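Local coordinates for protein peroxiredoxin 5 (Alvinella pompejana, PDB 2XHF) that is a peroxiredoxin of the thioredoxin superfamily, an antioxidant enzyme family that reduces hydrogen peroxide and organic hydroperoxides, at residues K32-P35 and I36-F40. Residues are numbered along the deposited sequence; the frame is centred on the assembly and turned at random.
Sequences KSFP and IHDVF
Asp-38 N donates a hydrogen bond to Pro-35 O across the turn that leads from the strand 33-35 into the short helical turn 37-40. Asp-38 N lies 2.9 Å from Pro-35 O. The bond is fairly straight, 155° at the hydrogen. The donor nevertheless stands well above the carbonyl plane, 51° out of it. One residue further on, Val-39 N repeats the three-residue spacing by bonding to Ile-36 O at 2.9 Å, whereas the next bond, Phe-40 N to His-37 O, is weak at 3.4 Å.

The carboxylate of Asp-38 bends back over the strand end. With CG anti to the carbonyl carbon (chi1 -69°), its OD2 lies 3.5 Å from Phe-34 CB and 3.6 Å from Pro-35 CD; these are van der Waals contacts, not polar bonds. The other oxygen, OD1, forms a salt bridge with Arg-41, so the two oxygens serve different neighbours.

Apolar contact forms on the side facing the sheet. Phe-34 keeps its ring close to both its own amide nitrogen and its own carbonyl, a rotation that carries the ring edge at CE1 to Val-39 CG2 at 3.8 Å, the methyl lying near the ring plane. Val-39 turns its other methyl, CG1, to the Phe-40 ring, 3.7 Å above its centre, a CH-pi geometry. Ile-36 and Phe-34 both also reach Leu-107, while Val-39 and Phe-40 pack on Thr-79.

The arrangement is a strand-to-helix turn: the second strand of the antiparallel hairpin 24-26/33-35 runs straight into a single helical turn, which rests on the central mixed sheet of the thioredoxin-like fold, just ahead of its strand 44-49.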
# COMPACT_ATOMS: atom_id res chain seq x y z
N LYS A 32 13.08 -9.73 -2.62
CA LYS A 32 13.47 -9.63 -4.03
C LYS A 32 13.76 -8.19 -4.37
O LYS A 32 12.86 -7.42 -4.71
CB LYS A 32 12.41 -10.19 -4.97
CG LYS A 32 12.78 -10.02 -6.46
CD LYS A 32 11.61 -10.27 -7.41
CE LYS A 32 11.09 -11.68 -7.32
NZ LYS A 32 9.97 -11.85 -8.29
N SER A 33 15.03 -7.81 -4.22
CA SER A 33 15.46 -6.47 -4.59
C SER A 33 16.68 -6.54 -5.48
O SER A 33 17.44 -7.50 -5.48
CB SER A 33 15.76 -5.63 -3.37
OG SER A 33 16.76 -6.24 -2.60
N PHE A 34 16.83 -5.52 -6.29
CA PHE A 34 17.88 -5.52 -7.29
C PHE A 34 18.04 -4.09 -7.79
O PHE A 34 17.11 -3.27 -7.69
CB PHE A 34 17.52 -6.44 -8.46
CG PHE A 34 16.13 -6.23 -8.98
CD1 PHE A 34 15.88 -5.29 -9.95
CD2 PHE A 34 15.08 -6.96 -8.47
CE1 PHE A 34 14.61 -5.07 -10.42
CE2 PHE A 34 13.79 -6.75 -8.93
CZ PHE A 34 13.55 -5.79 -9.90
N PRO A 35 19.22 -3.77 -8.32
CA PRO A 35 19.37 -2.43 -8.89
C PRO A 35 18.42 -2.23 -10.04
O PRO A 35 18.24 -3.10 -10.89
CB PRO A 35 20.82 -2.44 -9.42
CG PRO A 35 21.51 -3.51 -8.64
CD PRO A 35 20.47 -4.56 -8.37
N ILE A 36 17.81 -1.06 -10.10
CA ILE A 36 16.94 -0.76 -11.23
C ILE A 36 17.69 -0.85 -12.56
O ILE A 36 17.10 -1.11 -13.60
CB ILE A 36 16.22 0.59 -11.04
CG1 ILE A 36 15.08 0.72 -12.06
CG2 ILE A 36 17.17 1.77 -11.09
CD1 ILE A 36 14.18 1.92 -11.81
N HIS A 37 19.01 -0.61 -12.53
CA HIS A 37 19.81 -0.79 -13.74
C HIS A 37 19.67 -2.17 -14.38
O HIS A 37 19.88 -2.32 -15.58
CB HIS A 37 21.27 -0.49 -13.46
CG HIS A 37 21.59 0.96 -13.47
ND1 HIS A 37 22.85 1.45 -13.68
CD2 HIS A 37 20.79 2.05 -13.31
CE1 HIS A 37 22.84 2.76 -13.63
NE2 HIS A 37 21.60 3.16 -13.42
N ASP A 38 19.33 -3.19 -13.59
CA ASP A 38 19.13 -4.52 -14.16
C ASP A 38 18.01 -4.52 -15.18
O ASP A 38 18.01 -5.32 -16.10
CB ASP A 38 18.79 -5.56 -13.10
CG ASP A 38 19.95 -5.89 -12.17
OD1 ASP A 38 21.09 -5.45 -12.40
OD2 ASP A 38 19.68 -6.64 -11.20
N VAL A 39 17.02 -3.66 -14.99
CA VAL A 39 15.83 -3.71 -15.82
C VAL A 39 16.14 -3.24 -17.25
O VAL A 39 15.62 -3.78 -18.21
CB VAL A 39 14.69 -2.87 -15.19
CG1 VAL A 39 13.46 -2.87 -16.08
CG2 VAL A 39 14.36 -3.40 -13.80
N PHE A 40 17.00 -2.23 -17.37
CA PHE A 40 17.24 -1.59 -18.67
C PHE A 40 18.67 -1.78 -19.19
O PHE A 40 19.02 -1.25 -20.22
CB PHE A 40 16.88 -0.10 -18.63
CG PHE A 40 15.48 0.16 -18.17
CD1 PHE A 40 14.41 0.01 -19.04
CD2 PHE A 40 15.25 0.59 -16.88
CE1 PHE A 40 13.11 0.26 -18.63
CE2 PHE A 40 13.94 0.83 -16.45
CZ PHE A 40 12.88 0.66 -17.34